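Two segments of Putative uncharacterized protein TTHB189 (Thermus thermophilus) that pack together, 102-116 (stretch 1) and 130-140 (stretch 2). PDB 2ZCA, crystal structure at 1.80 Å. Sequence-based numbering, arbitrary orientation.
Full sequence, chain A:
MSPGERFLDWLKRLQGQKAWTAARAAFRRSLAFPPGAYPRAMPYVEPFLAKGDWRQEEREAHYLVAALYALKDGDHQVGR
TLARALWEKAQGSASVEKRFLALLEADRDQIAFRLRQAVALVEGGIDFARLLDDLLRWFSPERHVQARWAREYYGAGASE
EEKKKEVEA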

# COMPACT_ATOMS: atom_id res chain seq x y z
N ALA A 102 -12.70 -7.69 7.00
CA ALA A 102 -13.38 -7.05 5.88
C ALA A 102 -12.36 -6.67 4.81
O ALA A 102 -12.67 -6.63 3.61
CB ALA A 102 -14.13 -5.80 6.35
N LEU A 103 -11.14 -6.38 5.24
CA LEU A 103 -10.07 -6.03 4.32
C LEU A 103 -9.73 -7.27 3.49
O LEU A 103 -9.63 -7.21 2.27
CB LEU A 103 -8.84 -5.55 5.09
CG LEU A 103 -7.61 -5.19 4.27
CD1 LEU A 103 -7.98 -4.17 3.21
CD2 LEU A 103 -6.53 -4.65 5.19
N LEU A 104 -9.57 -8.40 4.17
CA LEU A 104 -9.26 -9.64 3.46
C LEU A 104 -10.38 -10.02 2.49
O LEU A 104 -10.14 -10.65 1.46
CB LEU A 104 -9.07 -10.79 4.46
CG LEU A 104 -7.95 -10.66 5.49
CD1 LEU A 104 -7.91 -11.93 6.35
CD2 LEU A 104 -6.61 -10.47 4.79
N GLU A 105 -11.61 -9.61 2.81
CA GLU A 105 -12.77 -9.93 1.98
C GLU A 105 -13.08 -8.90 0.89
O GLU A 105 -13.98 -9.11 0.09
CB GLU A 105 -14.01 -10.10 2.87
CG GLU A 105 -13.87 -11.19 3.92
CD GLU A 105 -14.73 -10.96 5.16
OE1 GLU A 105 -15.46 -9.95 5.21
OE2 GLU A 105 -14.66 -11.81 6.08
N ALA A 106 -12.32 -7.81 0.85
CA ALA A 106 -12.56 -6.75 -0.12
C ALA A 106 -12.33 -7.15 -1.58
O ALA A 106 -11.34 -7.81 -1.90
CB ALA A 106 -11.68 -5.54 0.21
N ASP A 107 -13.25 -6.75 -2.45
CA ASP A 107 -13.11 -7.04 -3.87
C ASP A 107 -12.56 -5.81 -4.59
O ASP A 107 -12.18 -4.83 -3.95
CB ASP A 107 -14.44 -7.48 -4.50
CG ASP A 107 -15.52 -6.42 -4.43
OD1 ASP A 107 -15.20 -5.21 -4.43
OD2 ASP A 107 -16.71 -6.80 -4.39
N ARG A 108 -12.52 -5.86 -5.91
CA ARG A 108 -11.98 -4.75 -6.69
C ARG A 108 -12.56 -3.37 -6.38
O ARG A 108 -11.84 -2.37 -6.45
CB ARG A 108 -12.14 -5.03 -8.19
CG ARG A 108 -11.26 -6.15 -8.70
CD ARG A 108 -11.27 -6.21 -10.22
NE ARG A 108 -10.37 -7.24 -10.74
CZ ARG A 108 -10.56 -8.55 -10.59
NH1 ARG A 108 -11.62 -9.00 -9.93
NH2 ARG A 108 -9.69 -9.41 -11.10
N ASP A 109 -13.83 -3.30 -6.02
CA ASP A 109 -14.46 -2.01 -5.74
C ASP A 109 -14.28 -1.51 -4.31
O ASP A 109 -14.62 -0.37 -4.00
CB ASP A 109 -15.95 -2.08 -6.06
CG ASP A 109 -16.23 -2.52 -7.49
OD1 ASP A 109 -15.61 -1.95 -8.41
OD2 ASP A 109 -17.06 -3.43 -7.67
N GLN A 110 -13.74 -2.36 -3.44
CA GLN A 110 -13.57 -2.00 -2.04
C GLN A 110 -12.12 -1.90 -1.56
O GLN A 110 -11.83 -1.18 -0.60
CB GLN A 110 -14.27 -3.03 -1.15
CG GLN A 110 -15.70 -3.37 -1.54
CD GLN A 110 -16.17 -4.65 -0.87
OE1 GLN A 110 -15.61 -5.73 -1.10
NE2 GLN A 110 -17.20 -4.53 -0.03
N ILE A 111 -11.22 -2.64 -2.20
CA ILE A 111 -9.83 -2.69 -1.78
C ILE A 111 -9.09 -1.36 -1.58
O ILE A 111 -8.40 -1.19 -0.57
CB ILE A 111 -8.99 -3.61 -2.72
CG1 ILE A 111 -7.58 -3.79 -2.15
CG2 ILE A 111 -8.94 -3.03 -4.12
CD1 ILE A 111 -7.56 -4.38 -0.76
N ALA A 112 -9.23 -0.41 -2.50
CA ALA A 112 -8.54 0.86 -2.35
C ALA A 112 -8.99 1.58 -1.08
O ALA A 112 -8.17 2.04 -0.29
CB ALA A 112 -8.77 1.75 -3.58
N PHE A 113 -10.31 1.67 -0.89
CA PHE A 113 -10.86 2.34 0.28
C PHE A 113 -10.46 1.65 1.58
O PHE A 113 -10.00 2.29 2.52
CB PHE A 113 -12.39 2.39 0.19
CG PHE A 113 -13.05 2.98 1.40
CD1 PHE A 113 -12.96 4.34 1.67
CD2 PHE A 113 -13.75 2.17 2.29
CE1 PHE A 113 -13.57 4.89 2.80
CE2 PHE A 113 -14.36 2.70 3.43
CZ PHE A 113 -14.26 4.07 3.68
N ARG A 114 -10.63 0.33 1.63
CA ARG A 114 -10.30 -0.40 2.85
C ARG A 114 -8.82 -0.43 3.18
O ARG A 114 -8.45 -0.47 4.35
CB ARG A 114 -10.87 -1.82 2.78
CG ARG A 114 -12.38 -1.82 2.89
CD ARG A 114 -12.99 -3.20 2.84
NE ARG A 114 -14.43 -3.11 3.11
CZ ARG A 114 -15.29 -4.11 2.95
NH1 ARG A 114 -14.87 -5.29 2.52
NH2 ARG A 114 -16.58 -3.91 3.22
N LEU A 115 -7.98 -0.39 2.16
CA LEU A 115 -6.55 -0.41 2.41
C LEU A 115 -6.12 0.95 2.96
O LEU A 115 -5.29 1.03 3.86
CB LEU A 115 -5.77 -0.73 1.13
CG LEU A 115 -4.32 -1.18 1.33
CD1 LEU A 115 -4.27 -2.48 2.14
CD2 LEU A 115 -3.66 -1.38 -0.03
N ARG A 116 -6.68 2.03 2.42
CA ARG A 116 -6.35 3.36 2.91
C ARG A 116 -6.78 3.47 4.37
O ARG A 116 -6.05 3.97 5.22
CB ARG A 116 -7.06 4.44 2.09
CG ARG A 116 -6.83 5.85 2.61
CD ARG A 116 -8.13 6.51 3.03
NE ARG A 116 -9.05 6.65 1.91
CZ ARG A 116 -10.29 7.13 2.01
NH1 ARG A 116 -11.06 7.23 0.94
NH2 ARG A 116 -10.75 7.52 3.20
N ARG A 130 6.44 -5.24 0.67
CA ARG A 130 5.55 -6.39 0.73
C ARG A 130 4.12 -5.94 0.43
O ARG A 130 3.34 -6.68 -0.16
CB ARG A 130 5.61 -7.07 2.10
CG ARG A 130 4.69 -8.29 2.25
CD ARG A 130 4.86 -9.30 1.10
NE ARG A 130 6.17 -9.94 1.06
CZ ARG A 130 6.52 -11.02 1.76
NH1 ARG A 130 5.64 -11.60 2.57
NH2 ARG A 130 7.74 -11.52 1.64
N LEU A 131 3.77 -4.73 0.84
CA LEU A 131 2.42 -4.24 0.57
C LEU A 131 2.14 -4.21 -0.93
O LEU A 131 1.08 -4.65 -1.38
CB LEU A 131 2.22 -2.84 1.17
CG LEU A 131 0.81 -2.27 0.99
CD1 LEU A 131 -0.21 -3.24 1.59
CD2 LEU A 131 0.70 -0.90 1.65
N LEU A 132 3.08 -3.71 -1.72
CA LEU A 132 2.87 -3.66 -3.17
C LEU A 132 2.87 -5.06 -3.77
O LEU A 132 2.02 -5.39 -4.59
CB LEU A 132 3.93 -2.80 -3.86
CG LEU A 132 3.82 -2.77 -5.39
CD1 LEU A 132 2.45 -2.23 -5.80
CD2 LEU A 132 4.93 -1.92 -5.98
N ASP A 133 3.83 -5.89 -3.38
CA ASP A 133 3.88 -7.25 -3.92
C ASP A 133 2.57 -7.97 -3.65
O ASP A 133 2.09 -8.74 -4.49
CB ASP A 133 5.04 -8.05 -3.32
CG ASP A 133 6.39 -7.60 -3.84
OD1 ASP A 133 6.50 -7.31 -5.05
OD2 ASP A 133 7.36 -7.56 -3.05
N ASP A 134 1.99 -7.72 -2.48
CA ASP A 134 0.74 -8.36 -2.12
C ASP A 134 -0.45 -7.79 -2.89
O ASP A 134 -1.29 -8.53 -3.39
CB ASP A 134 0.49 -8.23 -0.61
CG ASP A 134 1.44 -9.07 0.21
OD1 ASP A 134 2.05 -10.00 -0.36
OD2 ASP A 134 1.57 -8.81 1.43
N LEU A 135 -0.52 -6.47 -3.00
CA LEU A 135 -1.62 -5.83 -3.72
C LEU A 135 -1.61 -6.27 -5.20
O LEU A 135 -2.66 -6.47 -5.80
CB LEU A 135 -1.50 -4.31 -3.61
CG LEU A 135 -2.66 -3.47 -4.17
CD1 LEU A 135 -3.98 -3.91 -3.53
CD2 LEU A 135 -2.40 -2.00 -3.89
N LEU A 136 -0.42 -6.42 -5.76
CA LEU A 136 -0.30 -6.84 -7.15
C LEU A 136 -0.89 -8.23 -7.39
O LEU A 136 -1.34 -8.54 -8.49
CB LEU A 136 1.17 -6.83 -7.58
CG LEU A 136 1.78 -5.46 -7.84
CD1 LEU A 136 3.30 -5.57 -7.97
CD2 LEU A 136 1.18 -4.88 -9.11
N ARG A 137 -0.89 -9.06 -6.35
CA ARG A 137 -1.40 -10.43 -6.47
C ARG A 137 -2.73 -10.62 -5.73
O ARG A 137 -3.19 -11.74 -5.55
CB ARG A 137 -0.37 -11.40 -5.91
CG ARG A 137 1.00 -11.32 -6.59
CD ARG A 137 2.03 -12.15 -5.83
NE ARG A 137 2.33 -11.59 -4.51
CZ ARG A 137 2.98 -12.25 -3.56
NH1 ARG A 137 3.41 -13.48 -3.78
NH2 ARG A 137 3.21 -11.67 -2.38
N TRP A 138 -3.34 -9.51 -5.34
CA TRP A 138 -4.58 -9.56 -4.57
C TRP A 138 -5.75 -10.26 -5.24
O TRP A 138 -6.59 -10.87 -4.57
CB TRP A 138 -4.99 -8.13 -4.19
CG TRP A 138 -6.04 -8.06 -3.13
CD1 TRP A 138 -7.39 -7.95 -3.30
CD2 TRP A 138 -5.82 -8.09 -1.71
NE1 TRP A 138 -8.03 -7.91 -2.08
CE2 TRP A 138 -7.09 -7.99 -1.09
CE3 TRP A 138 -4.68 -8.18 -0.91
CZ2 TRP A 138 -7.24 -7.99 0.30
CZ3 TRP A 138 -4.83 -8.18 0.48
CH2 TRP A 138 -6.11 -8.09 1.06
N PHE A 139 -5.81 -10.20 -6.57
CA PHE A 139 -6.93 -10.80 -7.28
C PHE A 139 -6.73 -12.21 -7.80
O PHE A 139 -7.45 -12.66 -8.69
CB PHE A 139 -7.35 -9.84 -8.39
CG PHE A 139 -7.66 -8.47 -7.88
CD1 PHE A 139 -8.73 -8.26 -7.02
CD2 PHE A 139 -6.82 -7.40 -8.18
CE1 PHE A 139 -8.97 -7.01 -6.47
CE2 PHE A 139 -7.05 -6.14 -7.63
CZ PHE A 139 -8.13 -5.95 -6.77
N SER A 140 -5.77 -12.91 -7.23
CA SER A 140 -5.53 -14.29 -7.62
C SER A 140 -6.73 -15.12 -7.20
O SER A 140 -7.25 -14.96 -6.10
CB SER A 140 -4.28 -14.82 -6.93
OG SER A 140 -4.21 -16.23 -7.06

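The two segments run nearly antiparallel: the N-to-C directions of helix 111-116 and helix 130-136 differ by 157°, but their axes come no closer than 13.2 Å, and branched apolar side chains from both sides fill the space between. Leu115 and Leu131 touch through their CD1 atoms at 4.2 Å, and Leu115 CD2 lies 4.1 Å from Leu135 CD2. One turn earlier in stretch 1, Ile111 CG1 meets Leu135 CD1 at 3.9 Å.

Beyond Leu136 the chain turns, and Trp138 and Phe139 project toward stretch 1, which covers more of their own surface (101 and 90 Å²) than of Leu131 or Leu135 (32 and 41 Å²). The Trp138 indole fills a hollow bounded by Leu103, Leu104, Ala106 and Ile111. The indole edge meets backbone carbonyls, with Trp138 CZ2 3.2 Å from Leu103 O, while NE1 donates a weak but nearly linear hydrogen bond to Ala106 O (3.3 Å, 172°). Ile111 CD1 sits over one face of Trp138, 4.0 Å from the centroid of its five-membered ring, in a CH-pi contact.

Ile111 is thus the bump among three partners, since its CG2 also reaches the edge of Phe139, 4.0 Å from CZ. The face of that ring carries Arg108: CG packs 3.3 Å from Phe139 CE1, and the guanidinium lies flat on the ring, planes at 16°, adding an off-centre cation-pi interaction to the apolar contact.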